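Local coordinates for xylose isomerase domain protein TIM barrel (Planctomyces limnophilus, PDB 3TVA) that binds a magnesium ion in a xylose isomerase-like TIM barrel and is probably an isomerase, though its substrate is not established, at residues Val89-Leu94 against Ser99-Met104; Asn187-Gly192 against Gly236-Glu241. One frame throughout, in Å; residues are numbered along the deposited sequence. Where two conformers were deposited one is given.

Both contacts belong to one TIM barrel, and both are largely buried, yet they join different elements and share none. Interaction 1 is local: the loop 89-94 turns back against the helix that soon follows it, and a charged arginine reaches in to hold a backbone carbonyl oxygen. Interaction 2 bridges residues 187-192 and 236-241, more than forty positions apart in sequence, and is a van der Waals contact without polar bonds between the segments, with one isoleucine methyl carrying it and an exposed aspartate at its margin. The centres of interactions 1 and 2 lie about 27 Å apart. A valine side chain of each lies about 11 to 12 Å from the magnesium, whose ligands all come from outside these segments.

Interaction 1: Val89-Leu94 against Ser99-Met104; sequences VGLVPL and SRVAEM
Arg100 reaches from helix 97-114 of the TIM barrel to Gly90, in the loop that leads into that helix. Its NH1 gives a hydrogen bond to Gly90 O, 2.9 Å long and nearly straight at 165°. The oxygen lies in the guanidinium plane, at its edge, and NH1 meets a lone pair in the carbonyl plane. NH1 also bonds to Thr88 O and NH2 to Asp75 O, so arginine suits the place: one flat group gives N-H bonds to three carbonyl oxygens. Behind the charge, the arginine's CB packs on CD2 of Leu91 at 3.7 Å, the two side chains running past each other in opposite directions. The same methyl faces CG2 of Val101 at 4.2 Å, so leucine suits the place by filling the space beside the arginine's aliphatic stem. Gly90 has positive phi, which favours glycine. Further out, Glu77 OE2 receives the Gly90 N-H. A leucine in place of Arg100 would probably leave the carbonyl oxygens of Gly90, Thr88 and Asp75 without the guanidinium N-H groups that join them and the loop less firmly held. Chi1 (-66°) and chi2 (180°) place CD 3.2 Å from Gly90 O, and the chain runs on extended to NE.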
loop_
_atom_site.group_PDB
_atom_site.type_symbol
_atom_site.label_atom_id
_atom_site.label_comp_id
_atom_site.label_asym_id
_atom_site.label_seq_id
_atom_site.Cartn_x
_atom_site.Cartn_y
_atom_site.Cartn_z
ATOM N N VAL A 89 14.442 -3.779 3.523
ATOM C CA VAL A 89 13.264 -3.059 3.039
ATOM C C VAL A 89 12.911 -1.911 3.965
ATOM O O VAL A 89 13.003 -2.043 5.185
ATOM C CB VAL A 89 12.050 -4.028 2.839
ATOM C CG1 VAL A 89 10.716 -3.275 2.743
ATOM C CG2 VAL A 89 12.264 -4.901 1.599
ATOM N N GLY A 90 12.537 -0.779 3.380
ATOM C CA GLY A 90 11.963 0.326 4.136
ATOM C C GLY A 90 12.980 1.308 4.689
ATOM O O GLY A 90 14.120 1.365 4.224
ATOM N N LEU A 91 12.561 2.084 5.685
ATOM C CA LEU A 91 13.417 3.090 6.311
ATOM C C LEU A 91 14.228 2.471 7.429
ATOM O O LEU A 91 15.192 3.058 7.915
ATOM C CB LEU A 91 12.567 4.232 6.882
ATOM C CG LEU A 91 11.664 4.966 5.887
ATOM C CD1 LEU A 91 11.022 6.179 6.564
ATOM C CD2 LEU A 91 12.465 5.393 4.640
ATOM N N VAL A 92 13.847 1.267 7.825
ATOM C CA VAL A 92 14.481 0.616 8.975
ATOM C C VAL A 92 15.991 0.293 8.821
ATOM O O VAL A 92 16.780 0.622 9.714
ATOM C CB VAL A 92 13.640 -0.610 9.459
ATOM C CG1 VAL A 92 14.455 -1.517 10.378
ATOM C CG2 VAL A 92 12.369 -0.130 10.154
ATOM N N PRO A 93 16.409 -0.330 7.693
ATOM C CA PRO A 93 17.851 -0.603 7.533
ATOM C C PRO A 93 18.712 0.663 7.616
ATOM O O PRO A 93 18.383 1.694 7.020
ATOM C CB PRO A 93 17.945 -1.226 6.128
ATOM C CG PRO A 93 16.586 -1.877 5.935
ATOM C CD PRO A 93 15.619 -0.894 6.582
ATOM N N LEU A 94 19.819 0.573 8.343
ATOM C CA LEU A 94 20.579 1.763 8.696
ATOM C C LEU A 94 21.384 2.341 7.542
ATOM O O LEU A 94 21.495 3.556 7.411
ATOM C CB LEU A 94 21.479 1.469 9.893
ATOM C CG LEU A 94 20.691 1.200 11.178
ATOM C CD1 LEU A 94 21.620 0.724 12.293
ATOM C CD2 LEU A 94 19.956 2.464 11.590
ATOM N N SER A 99 19.183 7.944 2.708
ATOM C CA SER A 99 18.855 8.016 1.286
ATOM C C SER A 99 17.365 7.784 1.022
ATOM O O SER A 99 16.768 8.428 0.159
ATOM C CB SER A 99 19.684 7.008 0.488
ATOM O OG SER A 99 19.353 7.077 -0.888
ATOM N N ARG A 100 16.760 6.866 1.764
ATOM C CA ARG A 100 15.353 6.561 1.542
ATOM C C ARG A 100 14.435 7.609 2.151
ATOM O O ARG A 100 13.369 7.902 1.607
ATOM C CB ARG A 100 15.035 5.143 2.021
ATOM C CG ARG A 100 15.771 4.104 1.172
ATOM C CD ARG A 100 15.484 2.677 1.618
ATOM N NE ARG A 100 16.236 1.712 0.819
ATOM C CZ ARG A 100 16.285 0.409 1.086
ATOM N NH1 ARG A 100 15.629 -0.075 2.142
ATOM N NH2 ARG A 100 16.990 -0.404 0.309
ATOM N N VAL A 101 14.851 8.182 3.273
ATOM C CA VAL A 101 14.129 9.311 3.842
ATOM C C VAL A 101 14.095 10.477 2.842
ATOM O O VAL A 101 13.029 11.059 2.594
ATOM C CB VAL A 101 14.763 9.753 5.180
ATOM C CG1 VAL A 101 14.178 11.096 5.671
ATOM C CG2 VAL A 101 14.561 8.670 6.215
ATOM N N ALA A 102 15.256 10.814 2.273
ATOM C CA ALA A 102 15.344 11.881 1.270
ATOM C C ALA A 102 14.522 11.548 0.012
ATOM O O ALA A 102 13.864 12.416 -0.567
ATOM C CB ALA A 102 16.829 12.178 0.890
ATOM N N GLU A 103 14.546 10.288 -0.399
ATOM C CA GLU A 103 13.709 9.853 -1.510
ATOM C C GLU A 103 12.217 9.997 -1.212
ATOM O O GLU A 103 11.461 10.406 -2.092
ATOM C CB GLU A 103 14.002 8.409 -1.905
ATOM C CG GLU A 103 15.172 8.247 -2.822
ATOM C CD GLU A 103 15.061 6.978 -3.645
ATOM O OE1 GLU A 103 15.837 6.036 -3.380
ATOM O OE2 GLU A 103 14.191 6.917 -4.548
HETATM N N MSE A 104 11.787 9.657 0.005
HETATM C CA MSE A 104 10.357 9.778 0.357
HETATM C C MSE A 104 9.937 11.246 0.321
HETATM O O MSE A 104 8.803 11.581 -0.045
HETATM C CB MSE A 104 10.050 9.202 1.754
HETATM C CG MSE A 104 9.763 7.714 1.801
HETATM SE SE MSE A 104 8.335 7.128 0.593
HETATM C CE MSE A 104 6.880 8.153 1.273
#

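Interaction 2: Asn187-Gly192 against Gly236-Glu241; sequences NMILYG and GDVGME
Ile189, on helix 185-190, and Val238, in the loop before helix 240-249, are the residues whose backbones come nearest, with their CA atoms 7.8 Å apart, so side chains must span the gap. The isoleucine does so with one methyl: its CD1 lies 3.7 Å from CG2 of Val238, the two side chains meeting at a slant. With CG1 anti to the carbonyl carbon (chi1 -64°) and CD1 extended beyond it (chi2 -179°), the long branch of Ile189 stretches out toward the loop and suits a gap of this width. The same CD1 sits 4.0 Å from CB of Asp237 and 3.8 Å from its backbone C, so the methyl rests where the two loop residues join. Val238 offers a short, branched side chain, of which CG2 alone makes the touch.

Asp237 turns its CB to the isoleucine, while its carboxylate has other work: OD2 accepts from the backbone N of Trp217. Asp214 holds the loop too, its OD1 taking the N-H of Val238. Ile189 also touches Ala215 of strand 207-216, Pro196 of helix 196-203 and Trp217, a largely apolar setting.

Glycines mark the nearby helix ends. Gly192, whose positive phi (72°) favours glycine, is the C-prime residue of a Schellman motif in which Thr193 N bonds to Met188 O and Gly192 N, weakly, to Ile189 O; Gly239 occupies the N-cap position of the next helix, at angles that call for glycine because a CB would jam against the preceding carbonyl.

The side chain of Val238 lies about 7 Å from that of the magnesium ligand Asp184, close to the metal site without joining it. Between these two segments the join rests on methyl and methylene groups and the Asp237-Val238 backbone, so it depends on shape, while the polar bonds that fix the loop come from its other neighbours.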
loop_
_atom_site.group_PDB
_atom_site.type_symbol
_atom_site.label_atom_id
_atom_site.label_comp_id
_atom_site.label_asym_id
_atom_site.label_seq_id
_atom_site.Cartn_x
_atom_site.Cartn_y
_atom_site.Cartn_z
ATOM N N ASN A 187 -0.994 -9.228 2.948
ATOM C CA ASN A 187 0.352 -9.120 3.519
ATOM C C ASN A 187 0.495 -9.867 4.840
ATOM O O ASN A 187 1.510 -10.503 5.089
ATOM C CB ASN A 187 0.798 -7.656 3.686
ATOM C CG ASN A 187 1.066 -6.966 2.342
ATOM O OD1 ASN A 187 1.058 -7.608 1.291
ATOM N ND2 ASN A 187 1.328 -5.661 2.380
HETATM N N MSE A 188 -0.525 -9.804 5.684
HETATM C CA MSE A 188 -0.426 -10.480 6.970
HETATM C C MSE A 188 -0.480 -11.991 6.847
HETATM O O MSE A 188 0.050 -12.708 7.695
HETATM C CB MSE A 188 -1.500 -9.991 7.912
HETATM C CG MSE A 188 -1.296 -8.551 8.304
HETATM SE SE MSE A 188 -2.510 -8.223 9.755
HETATM C CE MSE A 188 -1.594 -9.227 11.173
ATOM N N ILE A 189 -1.117 -12.474 5.788
ATOM C CA ILE A 189 -1.082 -13.892 5.485
ATOM C C ILE A 189 0.268 -14.287 4.901
ATOM O O ILE A 189 0.809 -15.346 5.222
ATOM C CB ILE A 189 -2.232 -14.277 4.546
ATOM C CG1 ILE A 189 -3.563 -14.044 5.266
ATOM C CG2 ILE A 189 -2.096 -15.717 4.104
ATOM C CD1 ILE A 189 -4.786 -14.414 4.457
ATOM N N LEU A 190 0.815 -13.425 4.050
ATOM C CA LEU A 190 2.106 -13.694 3.427
ATOM C C LEU A 190 3.208 -13.770 4.488
ATOM O O LEU A 190 3.999 -14.716 4.498
ATOM C CB LEU A 190 2.414 -12.643 2.355
ATOM C CG LEU A 190 1.522 -12.706 1.109
ATOM C CD1 LEU A 190 1.733 -11.478 0.226
ATOM C CD2 LEU A 190 1.795 -13.992 0.307
ATOM N N TYR A 191 3.231 -12.804 5.404
ATOM C CA TYR A 191 4.165 -12.849 6.530
ATOM C C TYR A 191 3.829 -13.909 7.574
ATOM O O TYR A 191 4.665 -14.248 8.406
ATOM C CB TYR A 191 4.251 -11.485 7.214
ATOM C CG TYR A 191 4.968 -10.441 6.397
ATOM C CD1 TYR A 191 6.348 -10.462 6.261
ATOM C CD2 TYR A 191 4.264 -9.429 5.769
ATOM C CE1 TYR A 191 7.004 -9.495 5.504
ATOM C CE2 TYR A 191 4.902 -8.473 5.011
ATOM C CZ TYR A 191 6.269 -8.505 4.884
ATOM O OH TYR A 191 6.886 -7.539 4.126
ATOM N N GLY A 192 2.602 -14.422 7.544
ATOM C CA GLY A 192 2.180 -15.450 8.490
ATOM C C GLY A 192 1.983 -14.942 9.918
ATOM O O GLY A 192 2.062 -15.695 10.882
ATOM N N GLY A 236 -8.007 -17.112 -2.393
ATOM C CA GLY A 236 -7.126 -17.327 -1.257
ATOM C C GLY A 236 -7.808 -17.439 0.095
ATOM O O GLY A 236 -8.970 -17.821 0.176
ATOM N N ASP A 237 -7.059 -17.136 1.156
ATOM C CA ASP A 237 -7.536 -17.257 2.537
ATOM C C ASP A 237 -8.030 -15.967 3.208
ATOM O O ASP A 237 -8.386 -15.991 4.384
ATOM C CB ASP A 237 -6.458 -17.908 3.409
ATOM C CG ASP A 237 -6.151 -19.328 2.978
ATOM O OD1 ASP A 237 -7.083 -20.012 2.500
ATOM O OD2 ASP A 237 -4.983 -19.757 3.105
ATOM N N VAL A 238 -8.012 -14.842 2.496
ATOM C CA VAL A 238 -8.485 -13.601 3.096
ATOM C C VAL A 238 -9.984 -13.632 3.426
ATOM O O VAL A 238 -10.357 -13.207 4.514
ATOM C CB VAL A 238 -8.144 -12.331 2.264
ATOM C CG1 VAL A 238 -8.860 -11.105 2.850
ATOM C CG2 VAL A 238 -6.650 -12.094 2.239
ATOM N N GLY A 239 -10.834 -14.246 2.603
ATOM C CA GLY A 239 -12.263 -13.978 2.779
ATOM C C GLY A 239 -12.749 -12.615 2.288
ATOM O O GLY A 239 -13.009 -11.711 3.095
HETATM N N MSE A 240 -12.745 -12.423 0.969
HETATM C CA MSE A 240 -13.103 -11.135 0.373
HETATM C C MSE A 240 -14.432 -10.564 0.880
HETATM O O MSE A 240 -14.531 -9.371 1.163
HETATM C CB MSE A 240 -13.101 -11.227 -1.154
HETATM C CG MSE A 240 -12.682 -9.936 -1.871
HETATM SE SE MSE A 240 -11.028 -9.056 -1.228
HETATM C CE MSE A 240 -9.870 -10.613 -0.968
ATOM N N GLU A 241 -15.447 -11.407 1.003
ATOM C CA GLU A 241 -16.721 -10.944 1.542
ATOM C C GLU A 241 -16.584 -10.550 3.018
ATOM O O GLU A 241 -17.121 -9.523 3.448
ATOM C CB GLU A 241 -17.852 -11.972 1.327
ATOM C CG GLU A 241 -19.170 -11.469 1.848
ATOM C CD GLU A 241 -20.365 -12.027 1.104
ATOM O OE1 GLU A 241 -21.466 -11.450 1.263
ATOM O OE2 GLU A 241 -20.210 -13.035 0.370
#